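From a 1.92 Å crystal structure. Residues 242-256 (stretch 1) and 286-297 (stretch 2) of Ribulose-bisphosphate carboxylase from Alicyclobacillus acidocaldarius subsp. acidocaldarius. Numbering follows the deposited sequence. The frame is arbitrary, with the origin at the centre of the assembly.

Stretch 1 (242-256) NVVAYGYDVVADLAR
Stretch 2 (286-297) IVLGQLMRLAGA

The apolar centre of the contact is the ring of Tyr 248, a knob set among Val 287, Leu 291, Met 292 and Ala 295. Its CA-to-CB bond points toward the other stretch, and chi1 of -65° (m) with chi2 of -89° carries the ring along the neighbouring helix. Leu 291 (m, t) covers one face: its CD1 lies 4.1 Å from the centroid of the Tyr 248 ring, 26° off the normal, which is CH-pi geometry, while its CB packs 3.5 Å from Tyr 248 CE1. Ala 295 CB sits at the ring edge, 4.1 Å from Tyr 248 CD1. Met 292, a selenomethionine (chi1 -70°, chi2 -59°, chi3 -170°; m, m, t), starts sideways but its end comes nearer, placing SE 4.0 Å from Tyr 248 CE1 and obliquely to the ring, 72° off the normal.

The same selenium reaches Val 243, whose CG1 is 3.8 Å from Met 292 SE. Val 244 CG2 touches Met 292 CE at 4.3 Å and Val 287 CG1 at 4.2 Å; all three valines are t rotamers.

These side chains are carried by helices 243-246, 248-256 and 286-295. Gly 247 separates the first two, with phi/psi 108/145, where a CB would jam against the preceding carbonyl O. The axes of 248-256 and 286-295 run in broadly the same direction, at 41°, approaching to 9.5 Å. Helix 286-295 has a wider pi-type turn at 286-290, marked by Leu 291 N to Ile 286 O at 3.0 Å, and is kinked where the N atoms of Gly 289 and Met 292 lack a bond to the turn before.

The CA atoms of Val 244 and Val 287 are 8.4 Å apart, whereas those of Ala 252 and Ala 295 are 4.6 Å apart, so backbones meet closely near the C-terminal ends. There Ala 255 CB lies 3.6 Å from Gly 296 CA. At phi/psi 118/17, a CB on Gly 296 would fall 2.1 Å from Ala 255 CB, a clash.

The polar edge has two parts. Tyr 248 OH donates a hydrogen bond to Val 287 O at 2.8 Å, the one hydrogen bond across the stretches, with the acceptor near the ring plane. At the other end, Ala 295 O is buried without a hydrogen-bond partner; it receives a CA-H...O contact from Ala 252 CA at 3.5 Å (157° at H), and Ala 255 CB approaches Ala 295 O to 3.2 Å.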

ATOM      1  N   ASN B 242      -1.088   6.874   9.920  1.00 16.74           N
ATOM      2  CA  ASN B 242      -1.425   5.622   9.254  1.00 18.79           C
ATOM      3  C   ASN B 242      -0.504   5.377   8.054  1.00 13.19           C
ATOM      4  O   ASN B 242      -0.860   5.608   6.893  1.00 15.04           O
ATOM      5  CB  ASN B 242      -2.871   5.646   8.815  1.00 18.64           C
ATOM      6  CG  ASN B 242      -3.823   5.664  10.007  1.00 19.73           C
ATOM      7  OD1 ASN B 242      -3.789   4.761  10.857  1.00 20.02           O
ATOM      8  ND2 ASN B 242      -4.644   6.703  10.090  1.00 17.36           N
ATOM      9  N   VAL B 243       0.679   4.895   8.362  1.00 14.63           N
ATOM     10  CA  VAL B 243       1.755   4.860   7.360  1.00 19.31           C
ATOM     11  C   VAL B 243       1.410   4.086   6.097  1.00 12.81           C
ATOM     12  O   VAL B 243       1.633   4.552   4.951  1.00 20.26           O
ATOM     13  CB  VAL B 243       3.023   4.294   7.987  1.00 22.96           C
ATOM     14  CG1 VAL B 243       4.163   4.335   6.972  1.00 16.71           C
ATOM     15  CG2 VAL B 243       3.370   5.119   9.225  1.00 27.73           C
ATOM     16  N   VAL B 244       0.898   2.876   6.281  1.00 16.15           N
ATOM     17  CA  VAL B 244       0.595   2.022   5.133  1.00 14.44           C
ATOM     18  C   VAL B 244      -0.542   2.601   4.275  1.00 18.72           C
ATOM     19  O   VAL B 244      -0.540   2.458   3.046  1.00 18.03           O
ATOM     20  CB  VAL B 244       0.292   0.544   5.566  1.00 23.35           C
ATOM     21  CG1 VAL B 244      -0.087  -0.355   4.348  1.00 16.84           C
ATOM     22  CG2 VAL B 244       1.493  -0.049   6.309  1.00 24.71           C
ATOM     23  N   ALA B 245      -1.513   3.261   4.901  1.00 14.65           N
ATOM     24  CA  ALA B 245      -2.599   3.862   4.128  1.00 18.18           C
ATOM     25  C   ALA B 245      -2.053   4.981   3.233  1.00 26.51           C
ATOM     26  O   ALA B 245      -2.475   5.157   2.070  1.00 20.95           O
ATOM     27  CB  ALA B 245      -3.684   4.388   5.047  1.00 18.56           C
ATOM     28  N   TYR B 246      -1.099   5.733   3.766  1.00 18.54           N
ATOM     29  CA  TYR B 246      -0.618   6.901   3.032  1.00 21.72           C
ATOM     30  C   TYR B 246       0.509   6.538   2.071  1.00 27.06           C
ATOM     31  O   TYR B 246       0.646   7.149   1.011  1.00 28.72           O
ATOM     32  CB  TYR B 246      -0.142   7.974   3.992  1.00 14.35           C
ATOM     33  CG  TYR B 246      -1.215   8.962   4.363  1.00 18.36           C
ATOM     34  CD1 TYR B 246      -1.750   9.818   3.406  1.00 24.68           C
ATOM     35  CD2 TYR B 246      -1.672   9.065   5.671  1.00 18.68           C
ATOM     36  CE1 TYR B 246      -2.723  10.736   3.737  1.00 22.62           C
ATOM     37  CE2 TYR B 246      -2.664   9.996   6.015  1.00 24.47           C
ATOM     38  CZ  TYR B 246      -3.178  10.822   5.041  1.00 21.37           C
ATOM     39  OH  TYR B 246      -4.130  11.764   5.359  1.00 20.59           O
ATOM     40  N   GLY B 247       1.303   5.535   2.442  1.00 23.50           N
ATOM     41  CA  GLY B 247       2.466   5.154   1.660  1.00 13.64           C
ATOM     42  C   GLY B 247       3.769   5.539   2.322  1.00 13.94           C
ATOM     43  O   GLY B 247       3.863   6.612   2.916  1.00 17.25           O
ATOM     44  N   TYR B 248       4.811   4.718   2.175  1.00 19.67           N
ATOM     45  CA  TYR B 248       6.037   4.961   2.937  1.00 16.93           C
ATOM     46  C   TYR B 248       6.795   6.210   2.494  1.00 21.07           C
ATOM     47  O   TYR B 248       7.436   6.888   3.318  1.00 17.49           O
ATOM     48  CB  TYR B 248       6.976   3.739   2.935  1.00 16.19           C
ATOM     49  CG  TYR B 248       6.450   2.503   3.630  1.00 14.61           C
ATOM     50  CD1 TYR B 248       6.677   2.291   4.995  1.00 14.64           C
ATOM     51  CD2 TYR B 248       5.765   1.529   2.924  1.00 22.12           C
ATOM     52  CE1 TYR B 248       6.204   1.166   5.636  1.00 14.88           C
ATOM     53  CE2 TYR B 248       5.280   0.390   3.563  1.00 23.76           C
ATOM     54  CZ  TYR B 248       5.518   0.208   4.912  1.00 23.47           C
ATOM     55  OH  TYR B 248       5.044  -0.922   5.542  1.00 21.90           O
ATOM     56  N   ASP B 249       6.756   6.496   1.197  1.00 17.17           N
ATOM     57  CA  ASP B 249       7.443   7.675   0.673  1.00 22.75           C
ATOM     58  C   ASP B 249       6.818   8.954   1.177  1.00 25.29           C
ATOM     59  O   ASP B 249       7.532   9.938   1.364  1.00 20.02           O
ATOM     60  CB  ASP B 249       7.470   7.687  -0.850  1.00 18.16           C
ATOM     61  CG  ASP B 249       8.489   6.726  -1.415  1.00 18.71           C
ATOM     62  OD1 ASP B 249       9.638   6.720  -0.918  1.00 22.98           O
ATOM     63  OD2 ASP B 249       8.125   5.954  -2.324  1.00 25.05           O
ATOM     64  N   VAL B 250       5.491   8.943   1.346  1.00 21.21           N
ATOM     65  CA  VAL B 250       4.776  10.074   1.910  1.00 25.70           C
ATOM     66  C   VAL B 250       5.307  10.362   3.301  1.00 28.43           C
ATOM     67  O   VAL B 250       5.682  11.503   3.604  1.00 25.54           O
ATOM     68  CB  VAL B 250       3.248   9.817   2.029  1.00 22.56           C
ATOM     69  CG1 VAL B 250       2.638  10.777   3.030  1.00 26.31           C
ATOM     70  CG2 VAL B 250       2.558   9.994   0.702  1.00 18.70           C
ATOM     71  N   VAL B 251       5.332   9.327   4.145  1.00 18.10           N
ATOM     72  CA  VAL B 251       5.870   9.444   5.503  1.00 19.61           C
ATOM     73  C   VAL B 251       7.353   9.808   5.536  1.00 22.24           C
ATOM     74  O   VAL B 251       7.786  10.566   6.414  1.00 19.75           O
ATOM     75  CB  VAL B 251       5.585   8.149   6.334  1.00 17.46           C
ATOM     76  CG1 VAL B 251       6.099   8.283   7.760  1.00 22.36           C
ATOM     77  CG2 VAL B 251       4.081   7.893   6.345  1.00 18.58           C
ATOM     78  N   ALA B 252       8.127   9.301   4.573  1.00 18.76           N
ATOM     79  CA  ALA B 252       9.561   9.626   4.488  1.00 22.30           C
ATOM     80  C   ALA B 252       9.828  11.123   4.396  1.00 18.86           C
ATOM     81  O   ALA B 252      10.759  11.641   5.040  1.00 19.60           O
ATOM     82  CB  ALA B 252      10.227   8.904   3.301  1.00 17.73           C
ATOM     83  N   ASP B 253       9.023  11.826   3.603  1.00 23.79           N
ATOM     84  CA  ASP B 253       9.215  13.274   3.449  1.00 27.66           C
ATOM     85  C   ASP B 253       8.971  14.014   4.768  1.00 25.17           C
ATOM     86  O   ASP B 253       9.636  15.004   5.069  1.00 21.73           O
ATOM     87  CB  ASP B 253       8.308  13.850   2.355  1.00 28.49           C
ATOM     88  CG  ASP B 253       8.743  13.448   0.937  1.00 29.45           C
ATOM     89  OD1 ASP B 253       9.864  12.920   0.739  1.00 28.69           O
ATOM     90  OD2 ASP B 253       7.942  13.663   0.011  1.00 27.88           O
ATOM     91  N   LEU B 254       8.007  13.526   5.545  1.00 21.02           N
ATOM     92  CA  LEU B 254       7.705  14.111   6.870  1.00 28.76           C
ATOM     93  C   LEU B 254       8.870  13.921   7.843  1.00 27.72           C
ATOM     94  O   LEU B 254       9.250  14.828   8.598  1.00 23.95           O
ATOM     95  CB  LEU B 254       6.488  13.427   7.482  1.00 18.92           C
ATOM     96  CG  LEU B 254       5.043  13.741   7.070  1.00 44.75           C
ATOM     97  CD1 LEU B 254       4.862  13.831   5.581  1.00 47.57           C
ATOM     98  CD2 LEU B 254       4.122  12.659   7.650  1.00 17.64           C
ATOM     99  N   ALA B 255       9.411  12.714   7.847  1.00 22.53           N
ATOM    100  CA  ALA B 255      10.500  12.387   8.744  1.00 23.35           C
ATOM    101  C   ALA B 255      11.780  13.142   8.335  1.00 28.38           C
ATOM    102  O   ALA B 255      12.639  13.454   9.163  1.00 27.46           O
ATOM    103  CB  ALA B 255      10.705  10.862   8.753  1.00 21.98           C
ATOM    104  N   ARG B 256      11.888  13.481   7.061  1.00 21.42           N
ATOM    105  CA  ARG B 256      13.078  14.191   6.600  1.00 29.08           C
ATOM    106  C   ARG B 256      13.019  15.699   6.848  1.00 28.79           C
ATOM    107  O   ARG B 256      14.050  16.345   7.020  1.00 32.20           O
ATOM    108  CB  ARG B 256      13.345  13.919   5.123  1.00 32.55           C
ATOM    109  CG  ARG B 256      14.781  14.252   4.705  1.00 32.56           C
ATOM    110  CD  ARG B 256      15.002  14.073   3.210  1.00 37.30           C
ATOM    111  NE  ARG B 256      14.586  12.771   2.693  1.00 38.48           N
ATOM    112  CZ  ARG B 256      15.361  11.691   2.655  1.00 42.15           C
ATOM    113  NH1 ARG B 256      16.600  11.736   3.121  1.00 41.07           N
ATOM    114  NH2 ARG B 256      14.889  10.559   2.154  1.00 43.87           N
ATOM    115  N   ILE B 286       8.902  -6.929   8.035  1.00 18.95           N
ATOM    116  CA  ILE B 286       9.373  -6.003   7.026  1.00 22.28           C
ATOM    117  C   ILE B 286       8.411  -4.818   7.032  1.00 22.20           C
ATOM    118  O   ILE B 286       8.825  -3.668   7.128  1.00 15.76           O
ATOM    119  CB  ILE B 286       9.431  -6.667   5.622  1.00 15.70           C
ATOM    120  CG1 ILE B 286      10.485  -7.779   5.592  1.00 18.05           C
ATOM    121  CG2 ILE B 286       9.661  -5.604   4.487  1.00 13.03           C
ATOM    122  CD1 ILE B 286      10.417  -8.642   4.302  1.00 20.99           C
ATOM    123  N   VAL B 287       7.122  -5.124   6.979  1.00 18.91           N
ATOM    124  CA  VAL B 287       6.070  -4.097   6.862  1.00 22.13           C
ATOM    125  C   VAL B 287       6.021  -3.170   8.093  1.00 23.39           C
ATOM    126  O   VAL B 287       5.964  -1.939   7.974  1.00 15.77           O
ATOM    127  CB  VAL B 287       4.689  -4.752   6.673  1.00 17.83           C
ATOM    128  CG1 VAL B 287       3.582  -3.692   6.639  1.00 19.29           C
ATOM    129  CG2 VAL B 287       4.650  -5.601   5.391  1.00 19.86           C
ATOM    130  N   LEU B 288       6.077  -3.776   9.272  1.00 14.54           N
ATOM    131  CA  LEU B 288       5.956  -3.022  10.525  1.00 17.21           C
ATOM    132  C   LEU B 288       7.283  -2.741  11.196  1.00 18.68           C
ATOM    133  O   LEU B 288       7.331  -2.039  12.205  1.00 16.30           O
ATOM    134  CB  LEU B 288       5.042  -3.778  11.505  1.00 12.86           C
ATOM    135  CG  LEU B 288       3.634  -3.984  10.964  1.00 18.43           C
ATOM    136  CD1 LEU B 288       2.793  -4.839  11.910  1.00 23.46           C
ATOM    137  CD2 LEU B 288       2.962  -2.633  10.726  1.00 19.74           C
ATOM    138  N   GLY B 289       8.380  -3.263  10.656  1.00 15.99           N
ATOM    139  CA  GLY B 289       9.632  -3.116  11.372  1.00 19.55           C
ATOM    140  C   GLY B 289      10.702  -2.408  10.572  1.00 18.24           C
ATOM    141  O   GLY B 289      11.016  -1.229  10.793  1.00 18.30           O
ATOM    142  N   GLN B 290      11.251  -3.155   9.628  1.00 19.27           N
ATOM    143  CA  GLN B 290      12.304  -2.673   8.748  1.00 19.11           C
ATOM    144  C   GLN B 290      11.909  -1.403   8.006  1.00 14.10           C
ATOM    145  O   GLN B 290      12.615  -0.401   8.058  1.00 20.48           O
ATOM    146  CB  GLN B 290      12.652  -3.777   7.746  1.00 19.36           C
ATOM    147  CG  GLN B 290      13.895  -3.499   6.883  1.00 20.67           C
ATOM    148  CD  GLN B 290      14.337  -4.744   6.125  1.00 22.95           C
ATOM    149  OE1 GLN B 290      13.514  -5.579   5.754  1.00 22.35           O
ATOM    150  NE2 GLN B 290      15.637  -4.865   5.876  1.00 20.88           N
ATOM    151  N   LEU B 291      10.802  -1.454   7.291  1.00 13.65           N
ATOM    152  CA  LEU B 291      10.328  -0.323   6.496  1.00 16.18           C
ATOM    153  C   LEU B 291       9.923   0.896   7.344  1.00 21.07           C
ATOM    154  O   LEU B 291      10.140   2.048   6.942  1.00 18.71           O
ATOM    155  CB  LEU B 291       9.129  -0.758   5.656  1.00 19.05           C
ATOM    156  CG  LEU B 291       9.450  -1.815   4.592  1.00 17.85           C
ATOM    157  CD1 LEU B 291       8.283  -1.986   3.637  1.00 23.61           C
ATOM    158  CD2 LEU B 291      10.687  -1.426   3.851  1.00 18.37           C
HETATM  159  N   MSE B 292       9.313   0.634   8.499  1.00 17.16           N
HETATM  160  CA  MSE B 292       8.922   1.702   9.422  1.00 20.49           C
HETATM  161  C   MSE B 292      10.107   2.510   9.938  1.00 23.88           C
HETATM  162  O   MSE B 292      10.053   3.737   9.986  1.00 24.84           O
HETATM  163  CB  MSE B 292       8.166   1.121  10.618  1.00 19.11           C
HETATM  164  CG  MSE B 292       6.803   0.589  10.296  1.00 20.53           C
HETATM  165 SE   MSE B 292       5.677   1.974   9.551  0.61 22.04          SE
HETATM  166  CE  MSE B 292       4.030   0.980   9.607  1.00 20.89           C
ATOM    167  N   ARG B 293      11.173   1.821  10.349  1.00 22.56           N
ATOM    168  CA  ARG B 293      12.372   2.514  10.824  1.00 23.79           C
ATOM    169  C   ARG B 293      12.992   3.349   9.687  1.00 22.09           C
ATOM    170  O   ARG B 293      13.407   4.502   9.876  1.00 19.06           O
ATOM    171  CB  ARG B 293      13.385   1.516  11.422  1.00 15.91           C
ATOM    172  CG  ARG B 293      14.671   2.147  11.930  1.00 16.48           C
ATOM    173  CD  ARG B 293      15.524   1.084  12.631  1.00 16.80           C
ATOM    174  NE  ARG B 293      16.659   1.666  13.338  1.00 17.59           N
ATOM    175  CZ  ARG B 293      17.605   0.952  13.941  1.00 20.75           C
ATOM    176  NH1 ARG B 293      18.611   1.565  14.555  1.00 27.35           N
ATOM    177  NH2 ARG B 293      17.559  -0.372  13.897  1.00 17.65           N
ATOM    178  N   LEU B 294      13.020   2.785   8.492  1.00 19.11           N
ATOM    179  CA  LEU B 294      13.611   3.509   7.364  1.00 20.20           C
ATOM    180  C   LEU B 294      12.803   4.759   7.033  1.00 18.89           C
ATOM    181  O   LEU B 294      13.361   5.801   6.704  1.00 20.50           O
ATOM    182  CB  LEU B 294      13.662   2.617   6.130  1.00 18.35           C
ATOM    183  CG  LEU B 294      14.592   1.397   6.193  1.00 16.96           C
ATOM    184  CD1 LEU B 294      14.460   0.522   4.909  1.00 18.81           C
ATOM    185  CD2 LEU B 294      16.021   1.843   6.413  1.00 17.10           C
ATOM    186  N   ALA B 295      11.482   4.627   7.120  1.00 21.12           N
ATOM    187  CA  ALA B 295      10.560   5.699   6.769  1.00 20.17           C
ATOM    188  C   ALA B 295      10.563   6.824   7.811  1.00 24.95           C
ATOM    189  O   ALA B 295      10.206   7.955   7.493  1.00 29.92           O
ATOM    190  CB  ALA B 295       9.147   5.135   6.572  1.00 15.29           C
ATOM    191  N   GLY B 296      10.941   6.513   9.054  1.00 24.50           N
ATOM    192  CA  GLY B 296      11.128   7.549  10.063  1.00 18.10           C
ATOM    193  C   GLY B 296      10.235   7.490  11.302  1.00 21.86           C
ATOM    194  O   GLY B 296      10.118   8.469  12.032  1.00 21.80           O
ATOM    195  N   ALA B 297       9.607   6.350  11.556  1.00 21.39           N
ATOM    196  CA  ALA B 297       8.780   6.223  12.760  1.00 15.55           C
ATOM    197  C   ALA B 297       9.684   6.358  13.986  1.00 20.79           C
ATOM    198  O   ALA B 297      10.773   5.783  14.038  1.00 23.17           O
ATOM    199  CB  ALA B 297       8.127   4.900  12.774  1.00 16.37           C
TER